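Local structure of lectin (Trichosanthes anguina, 4HR6) at residues A27-P32 with S38-N43; D89-N94 with P104-V109. The protein is a three-chain, nontoxic seed lectin homologous to type II ribosome-inactivating proteins that binds carbohydrate, probably through its beta-trefoil lectin part. All coordinates share one frame; numbering follows the deposited sequence.

How the contacts relate
Both contacts belong to the ribosome-inactivating-protein fold and follow one another along the chain, contact 1 closing before contact 2 opens. Contact 1 is the hairpin of strands 26-32 and 37-40, inside the mixed sheet near the start of the chain; contact 2 pairs helix 85-96 with helix 103-119. Their centres lie about 14 Å apart, and F107 of the second helix bridges them: its CZ comes 3.6 Å from Y30 CD2 and its CE1 3.7 Å from F41 CZ. Y30 also hydrogen-bonds through OH to the carbonyl of L95 in helix 85-96. Sheet and helix pair therefore share one packed interior rather than forming separate units.

Contact 1: residues A27-P32 with S38-N43; sequences AVAYQP and SYFFLN
A29 and F40 face each other in the beta hairpin of strands 26-32 and 37-40, at a non-hydrogen-bonded antiparallel position of the mixed sheet. Packing is tight here: A29 CB stands over the middle of the F40 ring, 3.7 Å from its centroid and 11° off the normal, a clear CH-pi contact, and F49 stacks on the same ring. The next pair, Y30 with Y39, is hydrogen-bonded both ways, Y30 N to Y39 O and Y39 N to Y30 O, each at 3.0 Å. Across the other face of the sheet their rings are offset so far, with centroids 5.3 Å apart, that little of one lies over the other. Y30 CG sits between its backbone N and carbonyl carbon (chi1 84°), which brings CZ to 3.7 Å from Y39 CD1; the phenol end reaches L95 O. The looser side is next to the turn: partly exposed Q31 meets S38 only through CG and CB, at 4.3 Å, and Y39, though packed on Y30, stays partly exposed. Past F40 the chain leaves the strand, yet F41 N still reaches V28 O at 3.1 Å, the donor tilted 35° from the carbonyl plane.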
ATOM      1  N   ALA B  27      -2.827 -13.584  17.985  1.00 28.23           N
ATOM      2  CA  ALA B  27      -3.792 -14.303  18.786  1.00 28.87           C
ATOM      3  C   ALA B  27      -3.066 -15.024  19.915  1.00 25.84           C
ATOM      4  O   ALA B  27      -2.069 -15.659  19.686  1.00 27.36           O
ATOM      5  CB  ALA B  27      -4.537 -15.298  17.920  1.00 28.75           C
ATOM      6  N   VAL B  28      -3.560 -14.904  21.133  1.00 27.56           N
ATOM      7  CA  VAL B  28      -2.915 -15.566  22.279  1.00 27.66           C
ATOM      8  C   VAL B  28      -3.756 -16.638  22.967  1.00 25.77           C
ATOM      9  O   VAL B  28      -3.213 -17.513  23.634  1.00 26.94           O
ATOM     10  CB  VAL B  28      -2.455 -14.546  23.350  1.00 27.84           C
ATOM     11  CG1 VAL B  28      -1.509 -13.540  22.747  1.00 29.30           C
ATOM     12  CG2 VAL B  28      -3.622 -13.835  23.991  1.00 30.94           C
ATOM     13  N   ALA B  29      -5.072 -16.525  22.877  1.00 26.74           N
ATOM     14  CA  ALA B  29      -5.958 -17.445  23.556  1.00 27.76           C
ATOM     15  C   ALA B  29      -7.351 -17.354  22.986  1.00 27.79           C
ATOM     16  O   ALA B  29      -7.690 -16.379  22.314  1.00 27.05           O
ATOM     17  CB  ALA B  29      -6.021 -17.108  25.042  1.00 30.20           C
ATOM     18  N   TYR B  30      -8.162 -18.370  23.263  1.00 27.83           N
ATOM     19  CA  TYR B  30      -9.597 -18.270  22.992  1.00 28.99           C
ATOM     20  C   TYR B  30     -10.403 -19.071  23.997  1.00 29.66           C
ATOM     21  O   TYR B  30      -9.867 -19.947  24.675  1.00 28.65           O
ATOM     22  CB  TYR B  30      -9.948 -18.746  21.568  1.00 27.52           C
ATOM     23  CG  TYR B  30     -10.141 -20.243  21.404  1.00 26.62           C
ATOM     24  CD1 TYR B  30     -11.422 -20.813  21.396  1.00 28.07           C
ATOM     25  CD2 TYR B  30      -9.064 -21.076  21.242  1.00 27.12           C
ATOM     26  CE1 TYR B  30     -11.602 -22.177  21.226  1.00 26.60           C
ATOM     27  CE2 TYR B  30      -9.225 -22.437  21.090  1.00 27.12           C
ATOM     28  CZ  TYR B  30     -10.496 -22.976  21.077  1.00 26.86           C
ATOM     29  OH  TYR B  30     -10.635 -24.316  20.916  1.00 27.28           O
ATOM     30  N   GLN B  31     -11.699 -18.785  24.020  1.00 30.78           N
ATOM     31  CA  GLN B  31     -12.662 -19.511  24.827  1.00 35.27           C
ATOM     32  C   GLN B  31     -13.935 -19.791  24.010  1.00 33.12           C
ATOM     33  O   GLN B  31     -14.487 -18.880  23.396  1.00 31.50           O
ATOM     34  CB  GLN B  31     -13.058 -18.689  26.055  1.00 37.28           C
ATOM     35  CG  GLN B  31     -13.700 -19.548  27.143  1.00 42.33           C
ATOM     36  CD  GLN B  31     -14.508 -18.759  28.160  1.00 44.33           C
ATOM     37  OE1 GLN B  31     -14.571 -17.539  28.118  1.00 44.97           O
ATOM     38  NE2 GLN B  31     -15.139 -19.473  29.082  1.00 51.04           N
ATOM     39  N   PRO B  32     -14.395 -21.053  23.984  1.00 31.93           N
ATOM     40  CA  PRO B  32     -15.747 -21.286  23.469  1.00 33.33           C
ATOM     41  C   PRO B  32     -16.782 -20.718  24.433  1.00 33.11           C
ATOM     42  O   PRO B  32     -16.648 -20.921  25.625  1.00 31.67           O
ATOM     43  CB  PRO B  32     -15.859 -22.819  23.422  1.00 32.86           C
ATOM     44  CG  PRO B  32     -14.497 -23.355  23.681  1.00 31.80           C
ATOM     45  CD  PRO B  32     -13.722 -22.293  24.382  1.00 31.11           C
ATOM     46  N   SER B  38     -10.463 -22.783  28.566  1.00 32.26           N
ATOM     47  CA  SER B  38      -9.876 -21.814  27.685  1.00 30.88           C
ATOM     48  C   SER B  38      -8.573 -22.418  27.165  1.00 30.52           C
ATOM     49  O   SER B  38      -8.030 -23.376  27.736  1.00 30.98           O
ATOM     50  CB  SER B  38      -9.650 -20.488  28.420  1.00 32.33           C
ATOM     51  OG  SER B  38      -8.712 -20.634  29.481  1.00 31.07           O
ATOM     52  N   TYR B  39      -8.080 -21.890  26.053  1.00 29.40           N
ATOM     53  CA  TYR B  39      -6.913 -22.474  25.408  1.00 27.49           C
ATOM     54  C   TYR B  39      -5.942 -21.378  25.050  1.00 27.63           C
ATOM     55  O   TYR B  39      -6.326 -20.363  24.479  1.00 27.98           O
ATOM     56  CB  TYR B  39      -7.327 -23.277  24.182  1.00 27.95           C
ATOM     57  CG  TYR B  39      -8.338 -24.334  24.506  1.00 27.74           C
ATOM     58  CD1 TYR B  39      -9.680 -24.030  24.535  1.00 28.78           C
ATOM     59  CD2 TYR B  39      -7.942 -25.620  24.835  1.00 29.16           C
ATOM     60  CE1 TYR B  39     -10.617 -24.978  24.868  1.00 30.85           C
ATOM     61  CE2 TYR B  39      -8.875 -26.581  25.177  1.00 31.57           C
ATOM     62  CZ  TYR B  39     -10.219 -26.246  25.184  1.00 31.57           C
ATOM     63  OH  TYR B  39     -11.184 -27.175  25.518  1.00 36.18           O
ATOM     64  N   PHE B  40      -4.687 -21.581  25.436  1.00 27.15           N
ATOM     65  CA  PHE B  40      -3.653 -20.570  25.331  1.00 26.83           C
ATOM     66  C   PHE B  40      -2.564 -21.143  24.467  1.00 28.86           C
ATOM     67  O   PHE B  40      -2.236 -22.326  24.597  1.00 29.17           O
ATOM     68  CB  PHE B  40      -3.072 -20.239  26.708  1.00 26.45           C
ATOM     69  CG  PHE B  40      -3.918 -19.304  27.512  1.00 26.61           C
ATOM     70  CD1 PHE B  40      -5.088 -19.736  28.097  1.00 27.80           C
ATOM     71  CD2 PHE B  40      -3.536 -17.982  27.692  1.00 27.69           C
ATOM     72  CE1 PHE B  40      -5.865 -18.864  28.849  1.00 28.80           C
ATOM     73  CE2 PHE B  40      -4.312 -17.103  28.425  1.00 27.88           C
ATOM     74  CZ  PHE B  40      -5.481 -17.546  29.013  1.00 28.79           C
ATOM     75  N   PHE B  41      -2.011 -20.316  23.581  1.00 29.08           N
ATOM     76  CA  PHE B  41      -0.824 -20.719  22.838  1.00 29.23           C
ATOM     77  C   PHE B  41       0.340 -20.867  23.797  1.00 29.01           C
ATOM     78  O   PHE B  41       0.421 -20.179  24.804  1.00 28.58           O
ATOM     79  CB  PHE B  41      -0.481 -19.701  21.741  1.00 29.08           C
ATOM     80  CG  PHE B  41      -1.383 -19.790  20.538  1.00 29.03           C
ATOM     81  CD1 PHE B  41      -2.505 -18.994  20.436  1.00 29.09           C
ATOM     82  CD2 PHE B  41      -1.125 -20.703  19.532  1.00 30.13           C
ATOM     83  CE1 PHE B  41      -3.352 -19.084  19.348  1.00 30.10           C
ATOM     84  CE2 PHE B  41      -1.971 -20.800  18.433  1.00 31.22           C
ATOM     85  CZ  PHE B  41      -3.086 -19.987  18.340  1.00 30.86           C
ATOM     86  N   LEU B  42       1.247 -21.760  23.433  1.00 31.16           N
ATOM     87  CA  LEU B  42       2.416 -22.089  24.203  1.00 31.50           C
ATOM     88  C   LEU B  42       3.286 -20.840  24.466  1.00 31.91           C
ATOM     89  O   LEU B  42       3.906 -20.725  25.508  1.00 29.27           O
ATOM     90  CB  LEU B  42       3.189 -23.166  23.452  1.00 32.43           C
ATOM     91  CG  LEU B  42       4.397 -23.848  24.091  1.00 36.64           C
ATOM     92  CD1 LEU B  42       4.065 -24.394  25.479  1.00 37.20           C
ATOM     93  CD2 LEU B  42       4.852 -24.956  23.156  1.00 35.32           C
ATOM     94  N   ASN B  43       3.301 -19.897  23.535  1.00 30.31           N
ATOM     95  CA  ASN B  43       4.093 -18.703  23.698  1.00 29.37           C
ATOM     96  C   ASN B  43       3.253 -17.498  24.037  1.00 29.38           C
ATOM     97  O   ASN B  43       3.700 -16.375  23.880  1.00 33.44           O
ATOM     98  CB  ASN B  43       4.921 -18.453  22.443  1.00 29.38           C
ATOM     99  CG  ASN B  43       4.067 -18.096  21.248  1.00 29.47           C
ATOM    100  OD1 ASN B  43       2.943 -18.553  21.132  1.00 28.08           O
ATOM    101  ND2 ASN B  43       4.599 -17.288  20.359  1.00 29.19           N
TER

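Contact 2: residues D89-N94 with P104-V109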
ATOM      1  N   ASP B  89     -16.395 -21.044   8.613  1.00 36.80           N
ATOM      2  CA  ASP B  89     -17.506 -21.620   9.375  1.00 36.39           C
ATOM      3  C   ASP B  89     -17.057 -22.936  10.014  1.00 35.69           C
ATOM      4  O   ASP B  89     -17.271 -23.165  11.196  1.00 33.40           O
ATOM      5  CB  ASP B  89     -18.707 -21.847   8.452  1.00 40.37           C
ATOM      6  CG  ASP B  89     -20.014 -22.020   9.214  1.00 42.45           C
ATOM      7  OD1 ASP B  89     -20.459 -21.070   9.864  1.00 42.52           O
ATOM      8  OD2 ASP B  89     -20.587 -23.114   9.169  1.00 53.92           O
ATOM      9  N   PHE B  90     -16.404 -23.772   9.210  1.00 32.89           N
ATOM     10  CA  PHE B  90     -15.853 -25.029   9.640  1.00 31.75           C
ATOM     11  C   PHE B  90     -14.836 -24.776  10.789  1.00 32.06           C
ATOM     12  O   PHE B  90     -14.838 -25.472  11.797  1.00 28.60           O
ATOM     13  CB  PHE B  90     -15.168 -25.694   8.429  1.00 32.30           C
ATOM     14  CG  PHE B  90     -14.602 -27.072   8.684  1.00 31.79           C
ATOM     15  CD1 PHE B  90     -13.375 -27.421   8.183  1.00 35.85           C
ATOM     16  CD2 PHE B  90     -15.305 -28.022   9.396  1.00 35.06           C
ATOM     17  CE1 PHE B  90     -12.851 -28.688   8.385  1.00 37.56           C
ATOM     18  CE2 PHE B  90     -14.790 -29.288   9.617  1.00 33.30           C
ATOM     19  CZ  PHE B  90     -13.566 -29.622   9.111  1.00 35.81           C
ATOM     20  N   ALA B  91     -13.960 -23.798  10.589  1.00 29.67           N
ATOM     21  CA  ALA B  91     -12.921 -23.451  11.555  1.00 29.31           C
ATOM     22  C   ALA B  91     -13.504 -23.018  12.906  1.00 29.03           C
ATOM     23  O   ALA B  91     -13.054 -23.463  13.948  1.00 28.39           O
ATOM     24  CB  ALA B  91     -12.030 -22.368  10.994  1.00 27.06           C
ATOM     25  N   ILE B  92     -14.525 -22.180  12.871  1.00 29.11           N
ATOM     26  CA  ILE B  92     -15.164 -21.737  14.087  1.00 31.26           C
ATOM     27  C   ILE B  92     -15.699 -22.958  14.872  1.00 33.68           C
ATOM     28  O   ILE B  92     -15.405 -23.131  16.080  1.00 30.69           O
ATOM     29  CB  ILE B  92     -16.279 -20.711  13.770  1.00 30.49           C
ATOM     30  CG1 ILE B  92     -15.659 -19.414  13.268  1.00 31.06           C
ATOM     31  CG2 ILE B  92     -17.112 -20.405  15.009  1.00 30.39           C
ATOM     32  CD1 ILE B  92     -16.668 -18.424  12.703  1.00 31.54           C
ATOM     33  N   SER B  93     -16.419 -23.833  14.172  1.00 31.10           N
ATOM     34  CA  SER B  93     -16.956 -25.052  14.787  1.00 30.48           C
ATOM     35  C   SER B  93     -15.910 -25.915  15.437  1.00 30.99           C
ATOM     36  O   SER B  93     -16.138 -26.423  16.534  1.00 27.93           O
ATOM     37  CB  SER B  93     -17.735 -25.890  13.764  1.00 30.51           C
ATOM     38  OG  SER B  93     -18.894 -25.171  13.365  1.00 30.59           O
ATOM     39  N   ASN B  94     -14.780 -26.104  14.754  1.00 31.19           N
ATOM     40  CA  ASN B  94     -13.719 -26.929  15.279  1.00 32.55           C
ATOM     41  C   ASN B  94     -13.116 -26.359  16.569  1.00 33.59           C
ATOM     42  O   ASN B  94     -12.752 -27.118  17.474  1.00 33.17           O
ATOM     43  CB  ASN B  94     -12.594 -27.088  14.263  1.00 33.37           C
ATOM     44  CG  ASN B  94     -13.026 -27.819  13.013  1.00 35.90           C
ATOM     45  OD1 ASN B  94     -13.847 -28.732  13.050  1.00 36.00           O
ATOM     46  ND2 ASN B  94     -12.474 -27.403  11.884  1.00 37.11           N
ATOM     47  N   PRO B 104      -4.887 -26.663  14.645  1.00 31.11           N
ATOM     48  CA  PRO B 104      -3.888 -25.851  13.946  1.00 31.66           C
ATOM     49  C   PRO B 104      -4.421 -25.321  12.610  1.00 31.24           C
ATOM     50  O   PRO B 104      -4.272 -24.151  12.288  1.00 30.03           O
ATOM     51  CB  PRO B 104      -2.734 -26.830  13.703  1.00 30.91           C
ATOM     52  CG  PRO B 104      -2.933 -27.944  14.647  1.00 31.22           C
ATOM     53  CD  PRO B 104      -4.386 -28.013  14.969  1.00 31.45           C
ATOM     54  N   LEU B 105      -5.051 -26.199  11.850  1.00 32.17           N
ATOM     55  CA  LEU B 105      -5.642 -25.832  10.570  1.00 33.85           C
ATOM     56  C   LEU B 105      -6.663 -24.718  10.735  1.00 30.84           C
ATOM     57  O   LEU B 105      -6.644 -23.732   9.988  1.00 30.84           O
ATOM     58  CB  LEU B 105      -6.323 -27.050   9.953  1.00 38.84           C
ATOM     59  CG  LEU B 105      -6.887 -26.821   8.551  1.00 47.58           C
ATOM     60  CD1 LEU B 105      -5.774 -27.047   7.541  1.00 50.14           C
ATOM     61  CD2 LEU B 105      -8.084 -27.732   8.273  1.00 51.49           C
ATOM     62  N   SER B 106      -7.542 -24.869  11.720  1.00 27.84           N
ATOM     63  CA  SER B 106      -8.603 -23.892  11.948  1.00 27.38           C
ATOM     64  C   SER B 106      -8.028 -22.535  12.345  1.00 28.23           C
ATOM     65  O   SER B 106      -8.513 -21.516  11.870  1.00 25.63           O
ATOM     66  CB  SER B 106      -9.619 -24.411  12.963  1.00 27.94           C
ATOM     67  OG  SER B 106     -10.105 -25.694  12.574  1.00 29.44           O
ATOM     68  N   PHE B 107      -6.968 -22.526  13.163  1.00 28.03           N
ATOM     69  CA  PHE B 107      -6.288 -21.273  13.493  1.00 29.02           C
ATOM     70  C   PHE B 107      -5.695 -20.581  12.244  1.00 28.81           C
ATOM     71  O   PHE B 107      -5.813 -19.380  12.075  1.00 28.50           O
ATOM     72  CB  PHE B 107      -5.194 -21.485  14.551  1.00 29.62           C
ATOM     73  CG  PHE B 107      -5.695 -21.388  15.970  1.00 30.37           C
ATOM     74  CD1 PHE B 107      -5.497 -22.424  16.863  1.00 31.45           C
ATOM     75  CD2 PHE B 107      -6.358 -20.255  16.406  1.00 31.69           C
ATOM     76  CE1 PHE B 107      -5.955 -22.326  18.177  1.00 33.16           C
ATOM     77  CE2 PHE B 107      -6.827 -20.154  17.714  1.00 32.26           C
ATOM     78  CZ  PHE B 107      -6.622 -21.188  18.594  1.00 32.54           C
ATOM     79  N   LEU B 108      -5.065 -21.348  11.378  1.00 29.01           N
ATOM     80  CA  LEU B 108      -4.524 -20.809  10.124  1.00 29.81           C
ATOM     81  C   LEU B 108      -5.587 -20.077   9.277  1.00 29.34           C
ATOM     82  O   LEU B 108      -5.354 -18.971   8.765  1.00 28.12           O
ATOM     83  CB  LEU B 108      -3.895 -21.938   9.334  1.00 30.44           C
ATOM     84  CG  LEU B 108      -2.376 -22.082   9.216  1.00 31.13           C
ATOM     85  CD1 LEU B 108      -1.576 -21.183  10.116  1.00 31.25           C
ATOM     86  CD2 LEU B 108      -1.958 -23.545   9.368  1.00 31.24           C
ATOM     87  N   VAL B 109      -6.772 -20.662   9.186  1.00 28.15           N
ATOM     88  CA  VAL B 109      -7.871 -20.022   8.487  1.00 27.92           C
ATOM     89  C   VAL B 109      -8.283 -18.714   9.157  1.00 27.83           C
ATOM     90  O   VAL B 109      -8.376 -17.656   8.515  1.00 26.57           O
ATOM     91  CB  VAL B 109      -9.082 -20.971   8.394  1.00 29.36           C
ATOM     92  CG1 VAL B 109     -10.266 -20.265   7.775  1.00 30.61           C
ATOM     93  CG2 VAL B 109      -8.731 -22.218   7.578  1.00 29.78           C
TER
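N94 and S106 supply the polar link between two helices that cross at -131°, with segment axes 8.7 Å apart. N94 ND2 donates a hydrogen bond to S106 OG at 3.0 Å, with an N-H...O angle of 154°, and the hydroxyl lies close to the amide plane. With chi1 -53°, S106 OG stands beside its own backbone N, where it also hydrogen-bonds to L102 O one turn earlier. The hydroxyl thus accepts from one helix and donates to the backbone leading into its own, so two bonds, one received and one given, restrain its rotation. Within the same helix as N94, ND2 sits 3.5 Å above the F90 ring plane, over its centre. Beside this bond the helices meet through small groups. A91 CB points at the other helix and comes within 3.7 Å of S106 CB, while the A91 and S106 CA atoms are only 4.4 Å apart. One turn on from S106, V109 extends the apolar patch, its CB 4.2 Å from A91 CB. On the outer side of 89-94, D89 and I92 pack on L5 of another chain of the assembly. The arrangement is that of two consecutive helices, 85-96 and 103-119, joined by a short loop and packed closely at A91 and S106 within the ribosome-inactivating-protein fold.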